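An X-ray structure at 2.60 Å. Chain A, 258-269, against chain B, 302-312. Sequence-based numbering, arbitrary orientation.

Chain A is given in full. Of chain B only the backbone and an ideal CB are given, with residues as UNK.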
# COMPACT_ATOMS: atom_id res chain seq x y z
N SER A 258 -11.00 6.36 -2.20
CA SER A 258 -11.31 7.78 -2.04
C SER A 258 -12.62 8.18 -2.70
O SER A 258 -13.34 9.00 -2.15
CB SER A 258 -10.16 8.66 -2.55
OG SER A 258 -8.97 8.34 -1.86
N SER A 259 -12.95 7.57 -3.84
CA SER A 259 -14.16 7.95 -4.61
C SER A 259 -15.35 6.98 -4.59
O SER A 259 -16.51 7.41 -4.56
CB SER A 259 -13.80 8.29 -6.05
OG SER A 259 -13.13 7.22 -6.68
N CYS A 260 -15.09 5.67 -4.60
CA CYS A 260 -16.16 4.70 -4.85
C CYS A 260 -17.09 4.48 -3.67
O CYS A 260 -18.26 4.14 -3.87
CB CYS A 260 -15.58 3.38 -5.33
SG CYS A 260 -14.96 3.50 -7.00
N LEU A 261 -16.58 4.68 -2.46
CA LEU A 261 -17.39 4.48 -1.27
C LEU A 261 -18.21 5.73 -0.91
O LEU A 261 -19.32 5.61 -0.43
CB LEU A 261 -16.52 3.99 -0.10
CG LEU A 261 -15.91 2.59 -0.28
CD1 LEU A 261 -14.74 2.35 0.66
CD2 LEU A 261 -16.94 1.48 -0.11
N SER A 262 -17.67 6.91 -1.19
CA SER A 262 -18.35 8.17 -0.89
C SER A 262 -19.10 8.80 -2.09
O SER A 262 -19.80 9.80 -1.91
CB SER A 262 -17.33 9.18 -0.36
OG SER A 262 -16.33 9.43 -1.34
N ILE A 263 -18.93 8.23 -3.29
CA ILE A 263 -19.42 8.81 -4.56
C ILE A 263 -18.81 10.20 -4.88
O ILE A 263 -19.53 11.18 -5.10
CB ILE A 263 -20.98 8.84 -4.70
CG1 ILE A 263 -21.64 7.65 -3.99
CG2 ILE A 263 -21.37 8.83 -6.17
CD1 ILE A 263 -23.18 7.72 -3.92
N ALA A 264 -17.48 10.25 -4.92
CA ALA A 264 -16.75 11.48 -5.25
C ALA A 264 -16.32 11.44 -6.70
O ALA A 264 -16.29 10.36 -7.30
CB ALA A 264 -15.52 11.63 -4.36
N ASN A 265 -15.98 12.60 -7.26
CA ASN A 265 -15.34 12.66 -8.56
C ASN A 265 -14.09 11.78 -8.59
O ASN A 265 -13.33 11.72 -7.61
CB ASN A 265 -14.96 14.10 -8.91
CG ASN A 265 -16.16 15.03 -8.96
OD1 ASN A 265 -17.25 14.65 -9.40
ND2 ASN A 265 -15.96 16.26 -8.51
N PHE A 266 -13.88 11.11 -9.71
CA PHE A 266 -12.71 10.24 -9.88
C PHE A 266 -12.00 10.55 -11.19
O PHE A 266 -12.63 10.98 -12.17
CB PHE A 266 -13.10 8.76 -9.80
CG PHE A 266 -14.22 8.38 -10.73
CD1 PHE A 266 -15.55 8.43 -10.31
CD2 PHE A 266 -13.95 7.97 -12.04
CE1 PHE A 266 -16.59 8.08 -11.17
CE2 PHE A 266 -14.99 7.62 -12.90
CZ PHE A 266 -16.31 7.68 -12.47
N LEU A 267 -10.68 10.33 -11.20
CA LEU A 267 -9.86 10.48 -12.41
C LEU A 267 -10.08 11.82 -13.12
O LEU A 267 -10.15 12.86 -12.48
CB LEU A 267 -10.10 9.29 -13.36
CG LEU A 267 -9.98 7.87 -12.77
CD1 LEU A 267 -10.64 6.84 -13.67
CD2 LEU A 267 -8.54 7.47 -12.47
N ASN A 268 -10.20 11.78 -14.45
CA ASN A 268 -10.45 12.96 -15.29
C ASN A 268 -11.64 13.84 -14.87
O ASN A 268 -11.67 15.02 -15.20
CB ASN A 268 -10.60 12.55 -16.77
CG ASN A 268 -11.82 11.66 -17.03
OD1 ASN A 268 -12.03 10.64 -16.36
ND2 ASN A 268 -12.63 12.05 -18.01
N HIS A 269 -12.61 13.28 -14.14
CA HIS A 269 -13.79 14.05 -13.71
C HIS A 269 -13.48 15.15 -12.71
O HIS A 269 -14.23 16.11 -12.61
CB HIS A 269 -14.88 13.14 -13.14
CG HIS A 269 -15.37 12.11 -14.11
ND1 HIS A 269 -16.44 12.34 -14.96
CD2 HIS A 269 -14.95 10.85 -14.38
CE1 HIS A 269 -16.66 11.27 -15.69
NE2 HIS A 269 -15.77 10.35 -15.36
N UNK B 302 -20.20 -0.76 -10.23
CA UNK B 302 -20.28 0.06 -11.44
C UNK B 302 -19.19 1.14 -11.45
O UNK B 302 -18.51 1.35 -12.46
CB UNK B 302 -21.66 0.71 -11.55
N UNK B 303 -19.01 1.81 -10.32
CA UNK B 303 -18.01 2.86 -10.20
C UNK B 303 -16.58 2.32 -10.42
O UNK B 303 -15.79 2.92 -11.16
CB UNK B 303 -18.12 3.52 -8.82
N UNK B 304 -16.27 1.17 -9.81
CA UNK B 304 -14.97 0.51 -9.98
C UNK B 304 -14.72 0.14 -11.44
O UNK B 304 -13.65 0.44 -12.00
CB UNK B 304 -14.89 -0.74 -9.11
N UNK B 305 -15.72 -0.47 -12.06
CA UNK B 305 -15.69 -0.76 -13.50
C UNK B 305 -15.44 0.48 -14.34
O UNK B 305 -14.59 0.47 -15.22
CB UNK B 305 -17.01 -1.41 -13.93
N UNK B 306 -16.19 1.55 -14.05
CA UNK B 306 -15.98 2.82 -14.73
C UNK B 306 -14.53 3.30 -14.63
O UNK B 306 -13.98 3.82 -15.61
CB UNK B 306 -16.92 3.88 -14.15
N UNK B 307 -13.92 3.15 -13.45
CA UNK B 307 -12.51 3.51 -13.26
C UNK B 307 -11.62 2.66 -14.18
O UNK B 307 -10.82 3.20 -14.94
CB UNK B 307 -12.10 3.32 -11.80
N UNK B 308 -11.81 1.34 -14.13
CA UNK B 308 -11.10 0.40 -14.99
C UNK B 308 -11.28 0.69 -16.48
O UNK B 308 -10.30 0.71 -17.25
CB UNK B 308 -11.57 -1.02 -14.69
N UNK B 309 -12.53 0.92 -16.89
CA UNK B 309 -12.83 1.19 -18.29
C UNK B 309 -12.19 2.48 -18.78
O UNK B 309 -11.66 2.52 -19.90
CB UNK B 309 -14.34 1.25 -18.50
N UNK B 310 -12.22 3.51 -17.94
CA UNK B 310 -11.58 4.78 -18.24
C UNK B 310 -10.08 4.58 -18.39
O UNK B 310 -9.49 5.08 -19.35
CB UNK B 310 -11.88 5.81 -17.15
N UNK B 311 -9.50 3.85 -17.45
CA UNK B 311 -8.06 3.59 -17.45
C UNK B 311 -7.61 2.91 -18.75
O UNK B 311 -6.67 3.38 -19.41
CB UNK B 311 -7.68 2.72 -16.25
N UNK B 312 -8.30 1.83 -19.12
CA UNK B 312 -7.98 1.06 -20.33
C UNK B 312 -8.20 1.85 -21.64
O UNK B 312 -7.55 1.56 -22.65
CB UNK B 312 -8.83 -0.21 -20.36

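Positions 302 to 312 of chain B form one continuous helix, with phi/psi near -60/-45 for all but the last position, so the direction of each CA-to-CB bond largely decides what chain A can ask of it.

At 302 no atom of chain A lies within 5.5 Å of the ideal CB, and almost any helix-compatible residue would serve. It is Lys302(B).

Position 303 points toward chain A. Its ideal CB is 3.6 Å from Cys260(A) SG and 5.4 Å from Phe266(A) CE1, and the backbone carbonyls of Ser259(A) and Ala264(A) lie beyond. A medium-sized side chain suits it, apolar against the sulfur and ring or polar to address the carbonyls. Asn303(B), with chi1 t, does some of both: CG packs 3.5 Å from Cys260(A) SG, and ND2 lies over one face of the Phe266(A) ring, 3.2 Å from CE1. OD1 accepts a hydrogen bond from a water (2.7 Å from OD1 to the water oxygen), which is also 2.4 Å from Ala264(A) O.

Position 304 points away, yet its ideal CB is 4.7 Å from Cys260(A) SG; a branched or somewhat longer apolar residue could still graze the sulfur. Val304(B) does, CG2 to Cys260(A) SG being 3.9 Å. Position 305 meets nothing of chain A and is Gly305(B).

At 306 the ideal CB lies 4.2 Å from Phe266(A) CZ, with open space beyond, so polar or aliphatic residues would both fit. Asp306(B) leaves its CB against the ring and spends its carboxylate within the helix, in a salt bridge from OD2 to Lys302(B) NZ (2.9 Å) and in another to position 309.

Position 307 points sideways, its ideal CB 4.2 Å from Leu267(A) CD1 and 5.0 Å from Phe266(A) CD2, with Cys260(A) SG farther on. Such an apolar surface favours Ile, Leu, Val or Met. Ile307(B) packs against it: CG1 meets Phe266(A) CD2 at 3.7 Å and CD1 reaches Cys260(A) SG at 3.5 Å.

Positions 308 and 309 make no contact and are loosely specified; they are Asn308(B) and Arg309(B), whose NH1 forms the salt bridge with Asp306(B) OD1 at 2.7 Å.

Position 310 points toward Leu267(A) CD1, 3.8 Å from the ideal CB, with Asn268(A) OD1 at 4.9 Å. Ala, Ser, Thr or Val would suit. Thr310(B) sets CG2 3.7 Å from Asn268(A) OD1, while OG1 donates to Asp306(B) O at 2.7 Å.

At 311, sideways, only a longer apolar chain would reach Leu267(A); Leu311(B) CD2 comes within 4.2 Å of Leu267(A) CD2. Position 312, out of reach, is Arg312(B).

Chain B (302-312) KNVGDINRTLR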
# COMPACT_ATOMS: atom_id res chain seq x y z
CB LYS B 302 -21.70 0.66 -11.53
CG LYS B 302 -21.85 1.90 -12.41
CD LYS B 302 -22.72 1.62 -13.63
CE LYS B 302 -23.06 2.94 -14.35
NZ LYS B 302 -21.87 3.61 -14.97
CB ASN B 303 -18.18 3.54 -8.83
CG ASN B 303 -17.59 4.95 -8.78
OD1 ASN B 303 -17.94 5.73 -7.89
ND2 ASN B 303 -16.69 5.27 -9.70
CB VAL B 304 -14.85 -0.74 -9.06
CG1 VAL B 304 -13.68 -1.64 -9.46
CG2 VAL B 304 -14.75 -0.33 -7.59
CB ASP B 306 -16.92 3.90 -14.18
CG ASP B 306 -18.33 3.79 -14.74
OD1 ASP B 306 -18.52 3.17 -15.80
OD2 ASP B 306 -19.25 4.36 -14.10
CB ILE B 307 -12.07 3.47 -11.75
CG1 ILE B 307 -12.54 4.74 -11.02
CG2 ILE B 307 -10.55 3.32 -11.59
CD1 ILE B 307 -12.81 4.54 -9.53
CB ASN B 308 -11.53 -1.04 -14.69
CG ASN B 308 -10.95 -1.56 -13.38
OD1 ASN B 308 -9.98 -1.01 -12.86
ND2 ASN B 308 -11.52 -2.63 -12.86
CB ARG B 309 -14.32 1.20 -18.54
CG ARG B 309 -14.91 -0.19 -18.49
CD ARG B 309 -16.40 -0.16 -18.67
NE ARG B 309 -17.03 -1.05 -17.71
CZ ARG B 309 -17.74 -0.63 -16.67
NH1 ARG B 309 -17.93 0.66 -16.46
NH2 ARG B 309 -18.27 -1.51 -15.84
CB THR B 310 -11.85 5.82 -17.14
OG1 THR B 310 -13.26 6.00 -17.02
CG2 THR B 310 -11.20 7.16 -17.46
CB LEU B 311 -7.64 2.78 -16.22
CG LEU B 311 -7.58 3.49 -14.85
CD1 LEU B 311 -7.34 2.47 -13.74
CD2 LEU B 311 -6.52 4.59 -14.81
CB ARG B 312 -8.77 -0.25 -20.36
CG ARG B 312 -8.27 -1.26 -19.36
CD ARG B 312 -8.94 -2.58 -19.54
NE ARG B 312 -10.17 -2.68 -18.77
CZ ARG B 312 -10.30 -3.39 -17.66
NH1 ARG B 312 -11.46 -3.44 -17.04
NH2 ARG B 312 -9.28 -4.06 -17.16
O HOH W 1 -17.72 8.42 -7.47
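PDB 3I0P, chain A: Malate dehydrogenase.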